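Local coordinates for myosin-I heavy chain (Dictyostelium discoideum, PDB 5EJY), which is an actin-based myosin motor with ATPase activity that acts in early phagocytosis and adhesion, represented here by a MyTH4-FERM part of its tail, at residues 243-248 with 287-292; 100-105 with 134-139. All coordinates share one frame; numbering follows the deposited sequence.

Contact 1 of 2, residues 243-248 with 287-292; sequences NGFTII and FVFKKK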
loop_
_atom_site.group_PDB
_atom_site.type_symbol
_atom_site.label_atom_id
_atom_site.label_comp_id
_atom_site.label_asym_id
_atom_site.label_seq_id
_atom_site.Cartn_x
_atom_site.Cartn_y
_atom_site.Cartn_z
ATOM N N ASN A 243 12.939 -12.631 3.745
ATOM C CA ASN A 243 13.942 -11.650 3.337
ATOM C C ASN A 243 13.773 -10.289 4.027
ATOM O O ASN A 243 14.687 -9.473 4.021
ATOM C CB ASN A 243 14.029 -11.503 1.803
ATOM C CG ASN A 243 12.767 -10.908 1.184
ATOM O OD1 ASN A 243 12.152 -9.997 1.743
ATOM N ND2 ASN A 243 12.393 -11.405 0.004
ATOM N N GLY A 244 12.600 -10.052 4.605
ATOM C CA GLY A 244 12.367 -8.861 5.416
ATOM C C GLY A 244 12.057 -7.579 4.664
ATOM O O GLY A 244 11.969 -6.509 5.270
ATOM N N PHE A 245 11.881 -7.677 3.349
ATOM C CA PHE A 245 11.532 -6.507 2.537
ATOM C C PHE A 245 10.025 -6.253 2.548
ATOM O O PHE A 245 9.239 -7.184 2.682
ATOM C CB PHE A 245 11.976 -6.703 1.076
ATOM C CG PHE A 245 13.445 -6.427 0.825
ATOM C CD1 PHE A 245 14.423 -7.236 1.383
ATOM C CD2 PHE A 245 13.835 -5.372 0.008
ATOM C CE1 PHE A 245 15.761 -7.014 1.121
ATOM C CE2 PHE A 245 15.182 -5.128 -0.253
ATOM C CZ PHE A 245 16.146 -5.955 0.302
ATOM N N THR A 246 9.627 -4.990 2.415
ATOM C CA THR A 246 8.214 -4.642 2.254
ATOM C C THR A 246 8.145 -3.463 1.312
ATOM O O THR A 246 9.169 -2.888 0.951
ATOM C CB THR A 246 7.512 -4.221 3.584
ATOM O OG1 THR A 246 7.991 -2.930 4.017
ATOM C CG2 THR A 246 7.746 -5.261 4.685
ATOM N N ILE A 247 6.931 -3.086 0.941
ATOM C CA ILE A 247 6.727 -1.916 0.114
ATOM C C ILE A 247 6.185 -0.832 1.026
ATOM O O ILE A 247 5.241 -1.074 1.777
ATOM C CB ILE A 247 5.715 -2.207 -1.016
ATOM C CG1 ILE A 247 6.293 -3.264 -1.978
ATOM C CG2 ILE A 247 5.392 -0.920 -1.780
ATOM C CD1 ILE A 247 5.281 -3.817 -2.978
ATOM N N ILE A 248 6.792 0.352 0.973
ATOM C CA ILE A 248 6.332 1.484 1.767
ATOM C C ILE A 248 5.800 2.594 0.868
ATOM O O ILE A 248 6.001 2.566 -0.353
ATOM C CB ILE A 248 7.457 2.038 2.710
ATOM C CG1 ILE A 248 8.685 2.468 1.906
ATOM C CG2 ILE A 248 7.823 1.002 3.758
ATOM C CD1 ILE A 248 8.689 3.924 1.521
ATOM N N PHE A 287 5.858 4.424 -4.452
ATOM C CA PHE A 287 5.993 3.224 -3.647
ATOM C C PHE A 287 7.483 2.925 -3.638
ATOM O O PHE A 287 8.156 3.095 -4.661
ATOM C CB PHE A 287 5.284 2.030 -4.293
ATOM C CG PHE A 287 3.781 2.072 -4.225
ATOM C CD1 PHE A 287 3.120 1.900 -3.016
ATOM C CD2 PHE A 287 3.027 2.201 -5.389
ATOM C CE1 PHE A 287 1.729 1.906 -2.960
ATOM C CE2 PHE A 287 1.649 2.212 -5.336
ATOM C CZ PHE A 287 1.002 2.064 -4.110
ATOM N N VAL A 288 8.000 2.456 -2.513
ATOM C CA VAL A 288 9.403 2.066 -2.454
ATOM C C VAL A 288 9.552 0.682 -1.828
ATOM O O VAL A 288 8.916 0.375 -0.809
ATOM C CB VAL A 288 10.231 3.081 -1.629
ATOM C CG1 VAL A 288 11.714 2.749 -1.723
ATOM C CG2 VAL A 288 9.972 4.506 -2.123
ATOM N N PHE A 289 10.391 -0.143 -2.452
ATOM C CA PHE A 289 10.677 -1.509 -1.999
ATOM C C PHE A 289 11.963 -1.475 -1.158
ATOM O O PHE A 289 13.048 -1.288 -1.706
ATOM C CB PHE A 289 10.858 -2.382 -3.252
ATOM C CG PHE A 289 11.005 -3.866 -2.992
ATOM C CD1 PHE A 289 10.137 -4.548 -2.153
ATOM C CD2 PHE A 289 11.985 -4.588 -3.657
ATOM C CE1 PHE A 289 10.263 -5.935 -1.958
ATOM C CE2 PHE A 289 12.113 -5.979 -3.479
ATOM C CZ PHE A 289 11.255 -6.646 -2.629
ATOM N N LYS A 290 11.839 -1.621 0.166
ATOM C CA LYS A 290 12.968 -1.445 1.083
ATOM C C LYS A 290 13.066 -2.604 2.049
ATOM O O LYS A 290 12.081 -3.293 2.288
ATOM C CB LYS A 290 12.755 -0.204 1.976
ATOM C CG LYS A 290 12.770 1.134 1.297
ATOM C CD LYS A 290 12.749 2.206 2.391
ATOM C CE LYS A 290 13.572 1.732 3.602
ATOM N NZ LYS A 290 13.603 2.682 4.771
ATOM N N LYS A 291 14.220 -2.740 2.703
ATOM C CA LYS A 291 14.371 -3.790 3.700
ATOM C C LYS A 291 13.925 -3.292 5.059
ATOM O O LYS A 291 14.488 -2.329 5.589
ATOM C CB LYS A 291 15.809 -4.303 3.786
ATOM C CG LYS A 291 15.925 -5.528 4.686
ATOM C CD LYS A 291 17.281 -6.211 4.551
ATOM C CE LYS A 291 17.342 -7.449 5.425
ATOM N NZ LYS A 291 18.543 -8.280 5.133
ATOM N N LYS A 292 12.922 -3.960 5.617
ATOM C CA LYS A 292 12.327 -3.530 6.883
ATOM C C LYS A 292 12.882 -4.321 8.064
ATOM O O LYS A 292 13.176 -3.764 9.134
ATOM C CB LYS A 292 10.804 -3.723 6.828
ATOM C CG LYS A 292 10.055 -3.318 8.120
ATOM C CD LYS A 292 8.539 -3.471 7.916
ATOM C CE LYS A 292 7.750 -3.139 9.187
ATOM N NZ LYS A 292 6.291 -3.348 8.911
HETATM O O HOH W 1 17.293 -9.528 2.979
HETATM O O HOH W 2 10.291 -1.747 4.072
#

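Contact 2 of 2, residues 100-105 with 134-139; sequences SLRDEI and STFPPT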
loop_
_atom_site.group_PDB
_atom_site.type_symbol
_atom_site.label_atom_id
_atom_site.label_comp_id
_atom_site.label_asym_id
_atom_site.label_seq_id
_atom_site.Cartn_x
_atom_site.Cartn_y
_atom_site.Cartn_z
ATOM N N SER A 100 -25.269 -0.701 6.096
ATOM C CA SER A 100 -26.689 -0.981 5.939
ATOM C C SER A 100 -27.258 -0.472 4.614
ATOM O O SER A 100 -28.454 -0.607 4.368
ATOM C CB SER A 100 -27.480 -0.424 7.133
ATOM O OG SER A 100 -27.258 0.965 7.283
ATOM N N LEU A 101 -26.411 0.118 3.768
ATOM C CA LEU A 101 -26.827 0.503 2.429
ATOM C C LEU A 101 -26.249 -0.437 1.359
ATOM O O LEU A 101 -26.539 -0.296 0.188
ATOM C CB LEU A 101 -26.419 1.944 2.115
ATOM C CG LEU A 101 -27.326 3.065 2.641
ATOM C CD1 LEU A 101 -26.664 4.400 2.452
ATOM C CD2 LEU A 101 -28.684 3.041 1.927
ATOM N N ARG A 102 -25.413 -1.379 1.764
ATOM C CA ARG A 102 -24.710 -2.203 0.784
ATOM C C ARG A 102 -25.674 -3.084 0.010
ATOM O O ARG A 102 -25.591 -3.177 -1.234
ATOM C CB ARG A 102 -23.634 -3.055 1.468
ATOM C CG ARG A 102 -22.495 -2.198 2.029
ATOM C CD ARG A 102 -21.469 -3.021 2.751
ATOM N NE ARG A 102 -20.365 -2.184 3.220
ATOM C CZ ARG A 102 -19.299 -2.648 3.852
ATOM N NH1 ARG A 102 -19.180 -3.946 4.068
ATOM N NH2 ARG A 102 -18.337 -1.817 4.243
ATOM N N ASP A 103 -26.589 -3.733 0.725
ATOM C CA ASP A 103 -27.516 -4.647 0.031
ATOM C C ASP A 103 -28.455 -3.873 -0.879
ATOM O O ASP A 103 -28.766 -4.312 -1.989
ATOM C CB ASP A 103 -28.272 -5.545 1.010
ATOM C CG ASP A 103 -27.369 -6.586 1.654
ATOM O OD1 ASP A 103 -26.227 -6.792 1.167
ATOM O OD2 ASP A 103 -27.796 -7.206 2.643
ATOM N N GLU A 104 -28.881 -2.700 -0.419
ATOM C CA GLU A 104 -29.638 -1.773 -1.254
ATOM C C GLU A 104 -28.963 -1.545 -2.606
ATOM O O GLU A 104 -29.586 -1.721 -3.660
ATOM C CB GLU A 104 -29.817 -0.431 -0.534
ATOM C CG GLU A 104 -30.487 0.640 -1.384
ATOM C CD GLU A 104 -31.996 0.481 -1.450
ATOM O OE1 GLU A 104 -32.590 0.003 -0.460
ATOM O OE2 GLU A 104 -32.581 0.831 -2.502
ATOM N N ILE A 105 -27.693 -1.143 -2.569
ATOM C CA ILE A 105 -26.919 -0.910 -3.779
ATOM C C ILE A 105 -26.878 -2.145 -4.669
ATOM O O ILE A 105 -27.133 -2.057 -5.876
ATOM C CB ILE A 105 -25.475 -0.430 -3.454
ATOM C CG1 ILE A 105 -25.514 0.934 -2.749
ATOM C CG2 ILE A 105 -24.611 -0.378 -4.723
ATOM C CD1 ILE A 105 -24.281 1.206 -1.872
ATOM N N SER A 134 -15.530 -4.659 -6.251
ATOM C CA SER A 134 -14.135 -4.294 -5.985
ATOM C C SER A 134 -13.977 -3.410 -4.745
ATOM O O SER A 134 -12.850 -3.070 -4.367
ATOM C CB SER A 134 -13.547 -3.569 -7.201
ATOM O OG SER A 134 -13.653 -4.375 -8.379
ATOM N N THR A 135 -15.099 -3.032 -4.134
ATOM C CA THR A 135 -15.095 -2.095 -3.006
ATOM C C THR A 135 -15.622 -2.693 -1.690
ATOM O O THR A 135 -15.012 -2.514 -0.633
ATOM C CB THR A 135 -15.857 -0.780 -3.352
ATOM O OG1 THR A 135 -15.441 -0.306 -4.644
ATOM C CG2 THR A 135 -15.577 0.321 -2.276
ATOM N N PHE A 136 -16.764 -3.380 -1.745
ATOM C CA PHE A 136 -17.330 -4.042 -0.568
ATOM C C PHE A 136 -18.292 -5.140 -1.030
ATOM O O PHE A 136 -18.866 -5.053 -2.122
ATOM C CB PHE A 136 -18.096 -3.048 0.340
ATOM C CG PHE A 136 -19.112 -2.232 -0.397
ATOM C CD1 PHE A 136 -20.359 -2.768 -0.716
ATOM C CD2 PHE A 136 -18.806 -0.948 -0.829
ATOM C CE1 PHE A 136 -21.286 -2.033 -1.439
ATOM C CE2 PHE A 136 -19.730 -0.199 -1.547
ATOM C CZ PHE A 136 -20.974 -0.749 -1.855
ATOM N N PRO A 137 -18.464 -6.174 -0.205
ATOM C CA PRO A 137 -19.349 -7.258 -0.615
ATOM C C PRO A 137 -20.776 -7.039 -0.122
ATOM O O PRO A 137 -21.031 -6.180 0.726
ATOM C CB PRO A 137 -18.723 -8.472 0.064
ATOM C CG PRO A 137 -18.214 -7.896 1.380
ATOM C CD PRO A 137 -17.788 -6.467 1.075
ATOM N N PRO A 138 -21.730 -7.806 -0.680
ATOM C CA PRO A 138 -23.067 -7.826 -0.086
ATOM C C PRO A 138 -22.947 -8.370 1.328
ATOM O O PRO A 138 -21.979 -9.074 1.617
ATOM C CB PRO A 138 -23.832 -8.845 -0.964
ATOM C CG PRO A 138 -23.031 -8.921 -2.269
ATOM C CD PRO A 138 -21.595 -8.715 -1.830
ATOM N N THR A 139 -23.908 -8.072 2.193
ATOM C CA THR A 139 -23.913 -8.653 3.524
ATOM C C THR A 139 -24.257 -10.136 3.424
ATOM O O THR A 139 -24.679 -10.611 2.375
ATOM C CB THR A 139 -24.911 -7.959 4.481
ATOM O OG1 THR A 139 -26.239 -8.429 4.228
ATOM C CG2 THR A 139 -24.862 -6.437 4.343
HETATM O O HOH W 3 -20.869 -6.136 3.550
#

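Contact 1 of 2, residues 243-248 with 287-292
Two hydrogen bonds and a CA-H...O contact meet at Lys290 O. Thr246 N donates to Lys290 O at 3.0 Å. A water that also bonds Thr246 OG1 donates a second hydrogen bond, and Phe245 CA adds the CA-H...O contact. This oxygen belongs to an antiparallel ladder whose strands, 245-248 and 287-291, run at 158° to each other. Thr246 with Lys290 and Ile248 with Val288 are the hydrogen-bonded pairs. Lys292 N carries the ladder past the strand end, bonding Gly244 O at 2.7 Å.

Phe245, Ile247, Phe289 and Lys291 point to one face. Phe245 has CG anti to its carbonyl carbon (chi1 -80°), which lays the ring under the Lys291 chain. Lys291 CB stands over that ring, 3.9 Å from its centroid, in a CH-pi contact. Phe245 CD2 in turn sits over the centre of the Phe289 ring, with the two planes at 43°. Phe245 CB also meets Phe289 CE1 at 3.6 Å. An alanine at Phe245 would probably open a gap between the Lys291 chain and the Phe289 ring and leave one face of that ring without its partner.

The other face carries Thr246, Ile248, Val288 and Lys290. Ile248 CD1 packs on Val288 CB at 3.6 Å. Thr246 CG2 touches Lys292 CD at 3.8 Å, while Lys292 NZ goes on to a salt bridge with Asp257.

The pair lies in the ubiquitin-like lobe of the FERM domain. Strand 285-291 runs between strands 201-207 and 245-251. Helix 223-233 packs on Ile247 and Phe289, and Phe313 of helix 304-322 touches Phe245.

Contact 2 of 2, residues 100-105 with 134-139
Arg102 packs across Phe136 where the first turn of helix 102-112 meets residues 134-139 of the helical MyTH4 domain. These residues are part of the loop between helices 119-133 and 143-155. Arg102 CB starts 3.9 Å from Phe136 CE1. Arg102 CG comes closer, 3.5 Å from Phe136 CD1. CD keeps to the same ring atom and also nears Pro137 O. Extended from CG to NE, the chain carries the guanidinium past the ring to the Phe136 backbone. There the guanidinium covers Phe136 CB, which stands 3.7 Å above the centre of its plane. The guanidinium and ring planes are only 16° apart, but CB, not the ring centre, is what lies over the group.

The tip is held on all three nitrogens. NE donates to Gly95 O and NH2 to Leu96 O, both near the end of helix 81-97. Arg102 NH1 donates to a water at 2.8 Å, in the plane of the guanidinium, and this water donates on to Pro137 O. These bonds fix the rotation of the group, and the helix-end carbonyls are likely to stabilise its charge. One turn on, Ile105 CD1 touches Phe136 CZ at 3.8 Å.

Asp103 holds Thr139, further along the loop. Its CG is anti to the carbonyl carbon (chi1 -70°), which swings the carboxylate to Thr139, where both oxygens bond. Asp103 OD1 accepts from Thr139 N at 2.8 Å through its syn lone pair. Thr139 OG1 donates to Asp103 OD2 at 2.5 Å, also on the syn side and 16° out of the carboxylate plane.

How the contacts relate
From the N terminus, the chain first builds the helical MyTH4 domain. Contact 2 closes a loop there: 28 residues, mostly helix, separate its two segments, and the linker after helix 119-133 comes back to the start of helix 102-112. The chain then enters the FERM part. Contact 1 closes a second loop of 38 residues, which includes strand 254-256 and helix 264-277, and joins two neighbouring strands. The loops follow one another in series; they neither nest nor cross. The centres of contact 1 and contact 2 are about 33 Å apart, and their nearest atoms about 15 Å. Contact 2 lies within the MyTH4 domain and contact 1 within the ubiquitin-like lobe of the FERM domain.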